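Local coordinates for protein MIPZ (Caulobacter crescentus, PDB 2XJ9) that inhibits cell division as a division-plane-positioning ATPase, whose dimerisation and nucleoid binding drive formation of its gradient, at residues Val138-Leu143 against Asp201-Leu206; Met133-Val138 against Val183-Leu188; Leu158-Val163 against Met179-Leu184. The protein carries 1 engineered substitution. All blocks are in the same frame, centred on the assembly; numbering follows the deposited sequence.

Contact 1: Val138-Leu143 against Asp201-Leu206. With AGS (phosphothiophosphoric acid-adenylate ester), chain F.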
loop_
_atom_site.group_PDB
_atom_site.type_symbol
_atom_site.label_atom_id
_atom_site.label_comp_id
_atom_site.label_asym_id
_atom_site.label_seq_id
_atom_site.Cartn_x
_atom_site.Cartn_y
_atom_site.Cartn_z
ATOM N N VAL A 138 -4.824 2.617 10.864
ATOM C CA VAL A 138 -5.335 2.103 9.611
ATOM C C VAL A 138 -4.620 0.810 9.263
ATOM O O VAL A 138 -5.256 -0.167 8.889
ATOM C CB VAL A 138 -5.153 3.142 8.487
ATOM C CG1 VAL A 138 -5.686 2.616 7.164
ATOM C CG2 VAL A 138 -5.842 4.429 8.868
ATOM N N ASP A 139 -3.295 0.799 9.398
ATOM C CA ASP A 139 -2.530 -0.439 9.196
ATOM C C ASP A 139 -2.864 -1.443 10.283
ATOM O O ASP A 139 -3.149 -2.582 9.996
ATOM C CB ASP A 139 -1.019 -0.184 9.192
ATOM C CG ASP A 139 -0.536 0.506 7.920
ATOM O OD1 ASP A 139 -1.258 1.326 7.336
ATOM O OD2 ASP A 139 0.595 0.238 7.496
ATOM N N PHE A 140 -2.847 -0.992 11.528
ATOM C CA PHE A 140 -3.048 -1.867 12.657
ATOM C C PHE A 140 -4.319 -2.699 12.565
ATOM O O PHE A 140 -4.421 -3.750 13.190
ATOM C CB PHE A 140 -3.081 -1.067 13.940
ATOM C CG PHE A 140 -3.228 -1.916 15.165
ATOM C CD1 PHE A 140 -4.459 -2.105 15.758
ATOM C CD2 PHE A 140 -2.133 -2.530 15.726
ATOM C CE1 PHE A 140 -4.584 -2.876 16.892
ATOM C CE2 PHE A 140 -2.261 -3.302 16.857
ATOM C CZ PHE A 140 -3.479 -3.482 17.434
ATOM N N ASP A 141 -5.291 -2.232 11.792
ATOM C CA ASP A 141 -6.598 -2.889 11.757
ATOM C C ASP A 141 -6.587 -4.228 11.018
ATOM O O ASP A 141 -7.550 -4.987 11.085
ATOM C CB ASP A 141 -7.624 -1.968 11.110
ATOM C CG ASP A 141 -9.032 -2.483 11.264
ATOM O OD1 ASP A 141 -9.734 -2.600 10.232
ATOM O OD2 ASP A 141 -9.432 -2.769 12.415
ATOM N N MET A 142 -5.508 -4.500 10.288
ATOM C CA MET A 142 -5.324 -5.799 9.634
ATOM C C MET A 142 -4.603 -6.796 10.547
ATOM O O MET A 142 -4.586 -8.007 10.280
ATOM C CB MET A 142 -4.612 -5.653 8.279
ATOM C CG MET A 142 -5.487 -4.946 7.222
ATOM S SD MET A 142 -7.037 -5.851 6.888
ATOM C CE MET A 142 -6.405 -7.319 6.057
ATOM N N LEU A 143 -4.031 -6.290 11.637
ATOM C CA LEU A 143 -3.502 -7.187 12.666
ATOM C C LEU A 143 -4.511 -7.477 13.794
ATOM O O LEU A 143 -4.696 -8.624 14.168
ATOM C CB LEU A 143 -2.161 -6.672 13.200
ATOM C CG LEU A 143 -1.130 -6.436 12.086
ATOM C CD1 LEU A 143 0.071 -5.685 12.570
ATOM C CD2 LEU A 143 -0.707 -7.755 11.456
ATOM N N ASP A 201 1.099 0.686 22.713
ATOM C CA ASP A 201 0.420 -0.127 23.714
ATOM C C ASP A 201 -0.311 -1.302 23.071
ATOM O O ASP A 201 -0.087 -2.450 23.453
ATOM C CB ASP A 201 -0.574 0.705 24.527
ATOM C CG ASP A 201 0.090 1.864 25.257
ATOM O OD1 ASP A 201 -0.533 2.954 25.328
ATOM O OD2 ASP A 201 1.226 1.687 25.763
ATOM N N ARG A 202 -1.199 -1.026 22.114
ATOM C CA ARG A 202 -1.980 -2.091 21.493
ATOM C C ARG A 202 -1.021 -3.074 20.829
ATOM O O ARG A 202 -1.245 -4.285 20.816
ATOM C CB ARG A 202 -2.938 -1.539 20.434
ATOM C CG ARG A 202 -3.683 -0.274 20.794
ATOM C CD ARG A 202 -4.651 -0.457 21.965
ATOM N NE ARG A 202 -4.253 0.416 23.065
ATOM C CZ ARG A 202 -4.705 1.655 23.242
ATOM N NH1 ARG A 202 -5.602 2.150 22.402
ATOM N NH2 ARG A 202 -4.269 2.394 24.265
ATOM N N LEU A 203 0.050 -2.534 20.263
ATOM C CA LEU A 203 1.013 -3.345 19.555
ATOM C C LEU A 203 1.566 -4.429 20.475
ATOM O O LEU A 203 1.770 -5.569 20.062
ATOM C CB LEU A 203 2.145 -2.470 19.040
ATOM C CG LEU A 203 2.602 -2.845 17.642
ATOM C CD1 LEU A 203 1.510 -3.624 16.941
ATOM C CD2 LEU A 203 2.932 -1.577 16.885
ATOM N N ASN A 204 1.812 -4.068 21.726
ATOM C CA ASN A 204 2.325 -5.027 22.694
ATOM C C ASN A 204 1.259 -6.017 23.134
ATOM O O ASN A 204 1.509 -7.219 23.203
ATOM C CB ASN A 204 2.929 -4.313 23.908
ATOM C CG ASN A 204 4.165 -3.511 23.551
ATOM O OD1 ASN A 204 4.967 -3.934 22.720
ATOM N ND2 ASN A 204 4.321 -2.345 24.170
ATOM N N ALA A 205 0.068 -5.509 23.430
ATOM C CA ALA A 205 -1.014 -6.354 23.923
ATOM C C ALA A 205 -1.260 -7.455 22.923
ATOM O O ALA A 205 -1.391 -8.623 23.291
ATOM C CB ALA A 205 -2.275 -5.541 24.128
ATOM N N LEU A 206 -1.301 -7.059 21.650
ATOM C CA LEU A 206 -1.543 -7.971 20.542
ATOM C C LEU A 206 -0.452 -9.017 20.415
ATOM O O LEU A 206 -0.732 -10.170 20.117
ATOM C CB LEU A 206 -1.650 -7.187 19.241
ATOM C CG LEU A 206 -2.103 -7.995 18.028
ATOM C CD1 LEU A 206 -3.388 -8.684 18.347
ATOM C CD2 LEU A 206 -2.288 -7.070 16.828
HETATM P PG AGS F . -4.570 -0.061 0.331
HETATM S S1G AGS F . -6.042 0.235 0.190
HETATM O O2G AGS F . -3.813 -0.499 -0.926
HETATM O O3G AGS F . -4.249 -0.912 1.533
HETATM P PB AGS F . -4.573 2.851 0.560
HETATM O O1B AGS F . -4.187 3.292 -0.822
HETATM O O2B AGS F . -5.986 2.719 1.040
HETATM O O3B AGS F . -3.909 1.372 0.732
HETATM P PA AGS F . -4.235 4.337 2.924
HETATM O O1A AGS F . -5.197 5.409 2.507
HETATM O O2A AGS F . -4.664 3.340 3.963
HETATM O O3A AGS F . -3.670 3.708 1.558
HETATM O "O5'" AGS F . -2.896 5.024 3.471
HETATM C "C5'" AGS F . -1.701 4.292 3.693
HETATM C "C4'" AGS F . -1.175 4.641 5.095
HETATM O "O4'" AGS F . -0.765 5.992 5.109
HETATM C "C3'" AGS F . -2.192 4.533 6.221
HETATM O "O3'" AGS F . -1.578 4.037 7.424
HETATM C "C2'" AGS F . -2.668 5.936 6.491
HETATM O "O2'" AGS F . -2.777 5.947 7.893
HETATM C "C1'" AGS F . -1.494 6.773 6.070
HETATM N N9 AGS F . -1.629 8.074 5.343
HETATM C C8 AGS F . -2.014 8.191 4.062
HETATM N N7 AGS F . -1.934 9.475 3.668
HETATM C C5 AGS F . -1.465 10.217 4.693
HETATM C C6 AGS F . -1.148 11.656 4.906
HETATM N N6 AGS F . -1.317 12.574 3.918
HETATM N N1 AGS F . -0.678 12.003 6.127
HETATM C C2 AGS F . -0.504 11.080 7.111
HETATM N N3 AGS F . -0.766 9.765 6.984
HETATM C C4 AGS F . -1.244 9.283 5.803
#
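The ring of Phe140 reaches toward the side chain of Leu206, tip to tip, with Phe140 CE2 3.8 Å from Leu206 CD2. The same methyl also meets Leu143, three residues on, where Leu143 CB lies 3.7 Å from Leu206 CD2. Leu203 slides past Phe140 in the opposite direction. Its CD1 lies in the plane of the ring, at the edge, 3.8 Å from Phe140 CE2. CG of Phe140 is anti to the backbone N (chi1 -178°), which sets CG out toward helix 194-210, and the ring follows. This apolar part is buried. Toward Arg202 the contact thins out: CB alone touches the ring, 3.6 Å from Phe140 CZ, and the rest of the bent chain leads away to the partly exposed side. There Arg202 NH2 makes a long salt bridge to Asp201 OD1, 3.9 Å away. An alanine at Phe140 would probably open a gap between the two segments and leave Leu203 CD1 and the CB of Arg202 without their partner. The neighbouring Asp139 faces the nucleotide, and its OD1 accepts a hydrogen bond from O3' of AGS (chain F), 2.7 Å away. Lys13 of this chain also bonds to that nucleotide, together with Lys18, Ser19 and Thr20 of the second subunit. Short helix 137-140 thus stands between the nucleotide and helix 194-210, with Met133 of strand 128-134 also touching Phe140 and Leu143.

Contact 2: Met133-Val138 against Val183-Leu188. With AGS (phosphothiophosphoric acid-adenylate ester), chain D; AGS (phosphothiophosphoric acid-adenylate ester), chain F.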
loop_
_atom_site.group_PDB
_atom_site.type_symbol
_atom_site.label_atom_id
_atom_site.label_comp_id
_atom_site.label_asym_id
_atom_site.label_seq_id
_atom_site.Cartn_x
_atom_site.Cartn_y
_atom_site.Cartn_z
ATOM N N MET A 133 4.979 -2.539 9.150
ATOM C CA MET A 133 3.727 -1.812 9.084
ATOM C C MET A 133 3.929 -0.307 9.293
ATOM O O MET A 133 4.954 0.126 9.832
ATOM C CB MET A 133 2.757 -2.340 10.130
ATOM C CG MET A 133 2.992 -1.795 11.521
ATOM S SD MET A 133 1.783 -2.420 12.710
ATOM C CE MET A 133 0.284 -1.574 12.213
ATOM N N ASN A 134 2.950 0.487 8.854
ATOM C CA ASN A 134 2.961 1.912 9.124
ATOM C C ASN A 134 2.542 2.162 10.557
ATOM O O ASN A 134 1.737 1.430 11.136
ATOM C CB ASN A 134 2.009 2.678 8.205
ATOM C CG ASN A 134 2.500 2.763 6.766
ATOM O OD1 ASN A 134 3.438 3.489 6.462
ATOM N ND2 ASN A 134 1.826 2.052 5.864
ATOM N N ASP A 135 3.100 3.219 11.114
ATOM C CA ASP A 135 2.742 3.722 12.422
ATOM C C ASP A 135 1.350 4.357 12.323
ATOM O O ASP A 135 1.211 5.558 12.143
ATOM C CB ASP A 135 3.781 4.768 12.785
ATOM C CG ASP A 135 3.729 5.164 14.215
ATOM O OD1 ASP A 135 4.005 6.358 14.496
ATOM O OD2 ASP A 135 3.431 4.287 15.052
ATOM N N SER A 136 0.309 3.545 12.414
ATOM C CA SER A 136 -1.009 4.020 12.043
ATOM C C SER A 136 -2.079 2.982 12.359
ATOM O O SER A 136 -1.896 1.791 12.106
ATOM C CB SER A 136 -1.037 4.338 10.545
ATOM O OG SER A 136 -2.365 4.520 10.076
ATOM N N PHE A 137 -3.202 3.450 12.893
ATOM C CA PHE A 137 -4.298 2.581 13.216
ATOM C C PHE A 137 -4.991 1.973 12.003
ATOM O O PHE A 137 -5.649 0.934 12.093
ATOM C CB PHE A 137 -5.269 3.320 14.083
ATOM C CG PHE A 137 -4.926 3.239 15.528
ATOM C CD1 PHE A 137 -4.340 4.308 16.181
ATOM C CD2 PHE A 137 -5.161 2.069 16.237
ATOM C CE1 PHE A 137 -4.015 4.215 17.524
ATOM C CE2 PHE A 137 -4.845 1.983 17.586
ATOM C CZ PHE A 137 -4.262 3.056 18.226
ATOM N N VAL A 138 -4.824 2.617 10.864
ATOM C CA VAL A 138 -5.335 2.103 9.611
ATOM C C VAL A 138 -4.620 0.810 9.263
ATOM O O VAL A 138 -5.256 -0.167 8.889
ATOM C CB VAL A 138 -5.153 3.142 8.487
ATOM C CG1 VAL A 138 -5.686 2.616 7.164
ATOM C CG2 VAL A 138 -5.842 4.429 8.868
ATOM N N VAL A 183 7.101 -8.166 13.811
ATOM C CA VAL A 183 6.405 -6.980 13.314
ATOM C C VAL A 183 7.228 -5.716 13.560
ATOM O O VAL A 183 7.437 -5.339 14.707
ATOM C CB VAL A 183 5.097 -6.758 14.066
ATOM C CG1 VAL A 183 4.534 -5.429 13.694
ATOM C CG2 VAL A 183 4.110 -7.835 13.760
ATOM N N LEU A 184 7.699 -5.042 12.515
ATOM C CA LEU A 184 8.401 -3.782 12.751
ATOM C C LEU A 184 7.714 -2.584 12.151
ATOM O O LEU A 184 7.048 -2.697 11.154
ATOM C CB LEU A 184 9.869 -3.860 12.341
ATOM C CG LEU A 184 10.358 -4.302 10.967
ATOM C CD1 LEU A 184 9.498 -5.385 10.476
ATOM C CD2 LEU A 184 10.338 -3.111 10.032
ATOM N N ARG A 185 7.857 -1.435 12.793
ATOM C CA ARG A 185 7.192 -0.214 12.350
ATOM C C ARG A 185 8.043 0.555 11.354
ATOM O O ARG A 185 9.195 0.873 11.622
ATOM C CB ARG A 185 6.888 0.676 13.537
ATOM C CG ARG A 185 5.922 0.117 14.547
ATOM C CD ARG A 185 5.293 1.324 15.200
ATOM N NE ARG A 185 4.986 1.119 16.578
ATOM C CZ ARG A 185 5.461 1.680 17.689
ATOM N NH1 ARG A 185 4.917 1.222 18.799
ATOM N NH2 ARG A 185 6.399 2.627 17.762
ATOM N N ASN A 186 7.460 0.870 10.212
ATOM C CA ASN A 186 8.208 1.391 9.082
ATOM C C ASN A 186 7.732 2.806 8.688
ATOM O O ASN A 186 6.639 3.227 9.057
ATOM C CB ASN A 186 8.080 0.382 7.942
ATOM C CG ASN A 186 8.772 0.824 6.686
ATOM O OD1 ASN A 186 8.145 0.971 5.625
ATOM N ND2 ASN A 186 10.072 1.035 6.781
ATOM N N ARG A 187 8.560 3.548 7.960
ATOM C CA ARG A 187 8.256 4.945 7.617
ATOM C C ARG A 187 7.928 5.818 8.821
ATOM O O ARG A 187 7.026 6.639 8.766
ATOM C CB ARG A 187 7.123 5.045 6.594
ATOM C CG ARG A 187 7.577 4.790 5.171
ATOM C CD ARG A 187 7.277 5.978 4.286
ATOM N NE ARG A 187 6.091 5.769 3.474
ATOM C CZ ARG A 187 5.713 6.596 2.513
ATOM N NH1 ARG A 187 4.624 6.331 1.815
ATOM N NH2 ARG A 187 6.424 7.679 2.252
ATOM N N LEU A 188 8.670 5.643 9.902
ATOM C CA LEU A 188 8.510 6.500 11.055
ATOM C C LEU A 188 8.929 7.938 10.728
ATOM O O LEU A 188 9.893 8.170 9.982
ATOM C CB LEU A 188 9.313 5.958 12.230
ATOM C CG LEU A 188 8.846 4.595 12.751
ATOM C CD1 LEU A 188 10.037 3.713 13.143
ATOM C CD2 LEU A 188 7.859 4.736 13.896
HETATM P PG AGS D . 2.131 -3.181 -1.885
HETATM S S1G AGS D . 0.812 -3.602 -1.239
HETATM O O2G AGS D . 2.006 -2.246 -3.069
HETATM O O3G AGS D . 3.110 -4.293 -2.196
HETATM P PB AGS D . 4.371 -2.656 -0.164
HETATM O O1B AGS D . 4.097 -3.249 1.200
HETATM O O2B AGS D . 5.182 -3.329 -1.243
HETATM O O3B AGS D . 2.909 -2.305 -0.764
HETATM P PA AGS D . 6.295 -0.588 -0.518
HETATM O O1A AGS D . 7.520 -1.368 -0.090
HETATM O O2A AGS D . 6.057 -0.340 -1.963
HETATM O O3A AGS D . 4.985 -1.211 0.128
HETATM O "O5'" AGS D . 6.271 0.813 0.257
HETATM C "C5'" AGS D . 5.195 1.711 0.045
HETATM C "C4'" AGS D . 5.725 3.072 -0.434
HETATM O "O4'" AGS D . 6.519 3.553 0.618
HETATM C "C3'" AGS D . 6.665 3.032 -1.626
HETATM O "O3'" AGS D . 6.524 4.239 -2.355
HETATM C "C2'" AGS D . 8.075 3.029 -1.079
HETATM O "O2'" AGS D . 8.936 3.678 -2.026
HETATM C "C1'" AGS D . 7.866 3.792 0.212
HETATM N N9 AGS D . 8.591 3.410 1.446
HETATM C C8 AGS D . 8.408 2.278 2.165
HETATM N N7 AGS D . 9.193 2.269 3.279
HETATM C C5 AGS D . 9.866 3.434 3.275
HETATM C C6 AGS D . 10.844 4.067 4.147
HETATM N N6 AGS D . 11.259 3.427 5.258
HETATM N N1 AGS D . 11.288 5.290 3.790
HETATM C C2 AGS D . 10.888 5.932 2.681
HETATM N N3 AGS D . 10.000 5.417 1.835
HETATM C C4 AGS D . 9.464 4.195 2.084
HETATM P PG AGS F . -4.570 -0.061 0.331
HETATM S S1G AGS F . -6.042 0.235 0.190
HETATM O O2G AGS F . -3.813 -0.499 -0.926
HETATM O O3G AGS F . -4.249 -0.912 1.533
HETATM P PB AGS F . -4.573 2.851 0.560
HETATM O O1B AGS F . -4.187 3.292 -0.822
HETATM O O2B AGS F . -5.986 2.719 1.040
HETATM O O3B AGS F . -3.909 1.372 0.732
HETATM P PA AGS F . -4.235 4.337 2.924
HETATM O O1A AGS F . -5.197 5.409 2.507
HETATM O O2A AGS F . -4.664 3.340 3.963
HETATM O O3A AGS F . -3.670 3.708 1.558
HETATM O "O5'" AGS F . -2.896 5.024 3.471
HETATM C "C5'" AGS F . -1.701 4.292 3.693
HETATM C "C4'" AGS F . -1.175 4.641 5.095
HETATM O "O4'" AGS F . -0.765 5.992 5.109
HETATM C "C3'" AGS F . -2.192 4.533 6.221
HETATM O "O3'" AGS F . -1.578 4.037 7.424
HETATM C "C2'" AGS F . -2.668 5.936 6.491
HETATM O "O2'" AGS F . -2.777 5.947 7.893
HETATM C "C1'" AGS F . -1.494 6.773 6.070
HETATM N N9 AGS F . -1.629 8.074 5.343
HETATM C C8 AGS F . -2.014 8.191 4.062
HETATM N N7 AGS F . -1.934 9.475 3.668
HETATM C C5 AGS F . -1.465 10.217 4.693
HETATM C C6 AGS F . -1.148 11.656 4.906
HETATM N N6 AGS F . -1.317 12.574 3.918
HETATM N N1 AGS F . -0.678 12.003 6.127
HETATM C C2 AGS F . -0.504 11.080 7.111
HETATM N N3 AGS F . -0.766 9.765 6.984
HETATM C C4 AGS F . -1.244 9.283 5.803
HETATM O O HOH W 1 4.576 5.450 9.496
#
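The carbonyl oxygen of Met133 is gripped twice by the strand beside it. Asn186 N donates to Met133 O over 2.6 Å, in a nearly straight bond (164° at the hydrogen). Arg185 adds a CA-H...O contact, with its CA 3.4 Å from Met133 O. Toward the same strand, Met133 N donates to Leu184 O at 2.9 Å, so that the two bonds of Met133 flank Arg185. Met133 and Arg185 are therefore a parallel bridge pair. The Met133 side chain crosses that of Val183, its SD facing Val183 CG1.

Strands 128-134 and 180-186 are neighbours in the central parallel sheet of this P-loop NTPase. Beyond their C-terminal ends the chain turns to the nucleotides, as is usual in this fold. A water bridges the two segments there, accepting from Asp135 N and donating to Arg187 O. Asp135 OD2 also comes within 3.8 Å of Arg185 NE. That salt bridge is long, and the oxygen lies well out of the guanidinium plane, so it rests on charge alone.

Ser136 is the N-cap of helix 137-140. Its OG accepts from Val138 N at 3.2 Å and shares a 2.6 Å hydrogen bond with O2' of AGS (chain F). The second subunit also binds that nucleotide. Arg187 serves the other nucleotide, AGS (chain D). Its CG lies 3.3 Å from C5 of that adenine, and its bent chain brings one face of the guanidinium over O4' of the ribose. Arg187 NH1 donates to Asn134 OD1 of the second subunit. In return, Asn134 OD1 accepts from Arg187 NH1 of the second subunit, which ties the dimer together between its two nucleotides.

Contact 3: Leu158-Val163 against Met179-Leu184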
loop_
_atom_site.group_PDB
_atom_site.type_symbol
_atom_site.label_atom_id
_atom_site.label_comp_id
_atom_site.label_asym_id
_atom_site.label_seq_id
_atom_site.Cartn_x
_atom_site.Cartn_y
_atom_site.Cartn_z
ATOM N N LEU A 158 -7.851 -10.152 10.359
ATOM C CA LEU A 158 -7.621 -10.857 9.095
ATOM C C LEU A 158 -6.219 -11.413 8.836
ATOM O O LEU A 158 -6.074 -12.569 8.443
ATOM C CB LEU A 158 -8.034 -9.968 7.918
ATOM C CG LEU A 158 -9.280 -10.363 7.122
ATOM C CD1 LEU A 158 -10.335 -11.020 7.999
ATOM C CD2 LEU A 158 -9.847 -9.138 6.420
ATOM N N TYR A 159 -5.192 -10.591 9.014
ATOM C CA TYR A 159 -3.852 -11.004 8.636
ATOM C C TYR A 159 -3.183 -11.806 9.738
ATOM O O TYR A 159 -2.370 -12.694 9.465
ATOM C CB TYR A 159 -2.983 -9.811 8.273
ATOM C CG TYR A 159 -1.582 -10.222 7.949
ATOM C CD1 TYR A 159 -1.300 -10.904 6.790
ATOM C CD2 TYR A 159 -0.546 -9.954 8.809
ATOM C CE1 TYR A 159 -0.016 -11.296 6.484
ATOM C CE2 TYR A 159 0.751 -10.342 8.515
ATOM C CZ TYR A 159 1.012 -11.016 7.349
ATOM O OH TYR A 159 2.302 -11.415 7.039
ATOM N N SER A 160 -3.510 -11.487 10.986
ATOM C CA SER A 160 -3.042 -12.289 12.111
ATOM C C SER A 160 -3.400 -13.717 11.840
ATOM O O SER A 160 -2.559 -14.593 11.954
ATOM C CB SER A 160 -3.702 -11.859 13.411
ATOM O OG SER A 160 -2.979 -10.805 14.003
ATOM N N LEU A 161 -4.658 -13.940 11.457
ATOM C CA LEU A 161 -5.141 -15.297 11.149
ATOM C C LEU A 161 -4.376 -15.944 9.992
ATOM O O LEU A 161 -4.055 -17.123 10.041
ATOM C CB LEU A 161 -6.641 -15.308 10.848
ATOM C CG LEU A 161 -7.547 -14.650 11.891
ATOM C CD1 LEU A 161 -8.993 -14.599 11.405
ATOM C CD2 LEU A 161 -7.418 -15.382 13.223
ATOM N N THR A 162 -4.077 -15.172 8.956
ATOM C CA THR A 162 -3.301 -15.705 7.847
ATOM C C THR A 162 -1.977 -16.338 8.303
ATOM O O THR A 162 -1.554 -17.358 7.768
ATOM C CB THR A 162 -3.046 -14.637 6.773
ATOM O OG1 THR A 162 -4.264 -14.393 6.057
ATOM C CG2 THR A 162 -1.938 -15.077 5.809
ATOM N N VAL A 163 -1.321 -15.740 9.288
ATOM C CA VAL A 163 -0.050 -16.277 9.753
ATOM C C VAL A 163 -0.285 -17.419 10.741
ATOM O O VAL A 163 0.492 -18.374 10.808
ATOM C CB VAL A 163 0.776 -15.199 10.448
ATOM C CG1 VAL A 163 2.097 -15.771 10.903
ATOM C CG2 VAL A 163 0.996 -14.043 9.514
ATOM N N MET A 179 8.112 -21.135 13.691
ATOM C CA MET A 179 8.246 -19.941 12.867
ATOM C C MET A 179 8.460 -18.706 13.731
ATOM O O MET A 179 7.685 -18.447 14.649
ATOM C CB MET A 179 6.983 -19.747 12.049
ATOM C CG MET A 179 7.222 -19.464 10.606
ATOM S SD MET A 179 5.628 -19.481 9.792
ATOM C CE MET A 179 4.899 -18.049 10.564
ATOM N N ASP A 180 9.512 -17.948 13.445
ATOM C CA ASP A 180 9.698 -16.638 14.067
ATOM C C ASP A 180 8.811 -15.585 13.345
ATOM O O ASP A 180 8.717 -15.570 12.102
ATOM C CB ASP A 180 11.187 -16.258 14.024
ATOM C CG ASP A 180 11.574 -15.217 15.072
ATOM O OD1 ASP A 180 12.746 -14.764 15.028
ATOM O OD2 ASP A 180 10.725 -14.862 15.930
ATOM N N TRP A 181 8.134 -14.733 14.111
ATOM C CA TRP A 181 7.309 -13.701 13.502
ATOM C C TRP A 181 7.662 -12.329 14.062
ATOM O O TRP A 181 7.496 -12.085 15.258
ATOM C CB TRP A 181 5.827 -14.001 13.695
ATOM C CG TRP A 181 4.956 -13.031 12.962
ATOM C CD1 TRP A 181 5.345 -12.148 11.993
ATOM C CD2 TRP A 181 3.542 -12.818 13.150
ATOM N NE1 TRP A 181 4.258 -11.405 11.564
ATOM C CE2 TRP A 181 3.148 -11.795 12.264
ATOM C CE3 TRP A 181 2.575 -13.394 13.983
ATOM C CZ2 TRP A 181 1.850 -11.359 12.182
ATOM C CZ3 TRP A 181 1.282 -12.948 13.901
ATOM C CH2 TRP A 181 0.929 -11.944 13.009
ATOM N N VAL A 182 8.156 -11.439 13.203
ATOM C CA VAL A 182 8.562 -10.100 13.647
ATOM C C VAL A 182 7.779 -8.966 13.005
ATOM O O VAL A 182 7.803 -8.808 11.797
ATOM C CB VAL A 182 10.030 -9.849 13.319
ATOM C CG1 VAL A 182 10.363 -8.405 13.506
ATOM C CG2 VAL A 182 10.909 -10.718 14.185
ATOM N N VAL A 183 7.101 -8.166 13.811
ATOM C CA VAL A 183 6.405 -6.980 13.314
ATOM C C VAL A 183 7.228 -5.716 13.560
ATOM O O VAL A 183 7.437 -5.339 14.707
ATOM C CB VAL A 183 5.097 -6.758 14.066
ATOM C CG1 VAL A 183 4.534 -5.429 13.694
ATOM C CG2 VAL A 183 4.110 -7.835 13.760
ATOM N N LEU A 184 7.699 -5.042 12.515
ATOM C CA LEU A 184 8.401 -3.782 12.751
ATOM C C LEU A 184 7.714 -2.584 12.151
ATOM O O LEU A 184 7.048 -2.697 11.154
ATOM C CB LEU A 184 9.869 -3.860 12.341
ATOM C CG LEU A 184 10.358 -4.302 10.967
ATOM C CD1 LEU A 184 9.498 -5.385 10.476
ATOM C CD2 LEU A 184 10.338 -3.111 10.032
#
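Val163 of helix 158-168 sets its two methyls over one face of the Trp181 indole. The helix belongs to the beta-alpha-beta crossover that joins strand 128-134 to its parallel neighbour 180-186, in the sheet of a P-loop NTPase. It lies on that sheet nearly antiparallel to the strand (156° between the short axes), with a closest approach of 11.9 Å.

The gap is bridged mainly by the large Trp181 side chain. Its CG is anti to the backbone N (chi1 -174°), and the indole stands out from the strand toward the helix. The six-membered ring is the bump that fits between Tyr159, Ser160 and Val163. At its far end Trp181 CZ2 comes 4.0 Å from Tyr159 CE2. Trp181 CH2 rests 4.1 Å from Ser160 CA, against the helix backbone itself. The Tyr159 and Trp181 side chains slide past each other in opposite directions. Val163 forms the wall over one face of the ring. Its CG1 makes a CH-pi contact, 4.0 Å from the centroid of the six-membered ring and 16° off the ring normal. Its CG2 stands over the same face, 3.9 Å from Trp181 CZ2. On the opposite face the indole is backed by Val183 CG2, from its own strand.

The polar ends of these buried residues are satisfied nearby. Trp181 NE1 and Tyr159 OH both hydrogen-bond to Thr131 OG1 of strand 128-134, and Tyr159 OH also meets His123 NE2. Ser160 OG hydrogen-bonds to Leu143 O. Helix 194-210 adds Val210, which touches both Ser160 and Trp181. Just before the strand, the Met179 chain bends at its last torsion, and its CE packs against Val163 CG1 at 3.6 Å.

All three contacts are buried. Contacts 1 and 2 include residues that touch a nucleotide; contact 3 has none, though Leu158 packs on Arg44 of the second subunit. Contact 2 is the polar one, built on backbone bonds within the sheet and on groups turned to both nucleotides. Contacts 1 and 3 have no hydrogen bond between their segments and rest on apolar packing, helix 137-140 and the residues after it against helix 194-210 in contact 1, helix on strand in contact 3. Contacts 1 and 2 share Val138, and Asp139 OD2 probably hydrogen-bonds to Asn134 N. Contacts 2 and 3 use overlapping parts of strand 180-186, sharing Val183 and Leu184; the C-terminal part leads to the ligand site. Met142 O joins contact 1 to Tyr159 N.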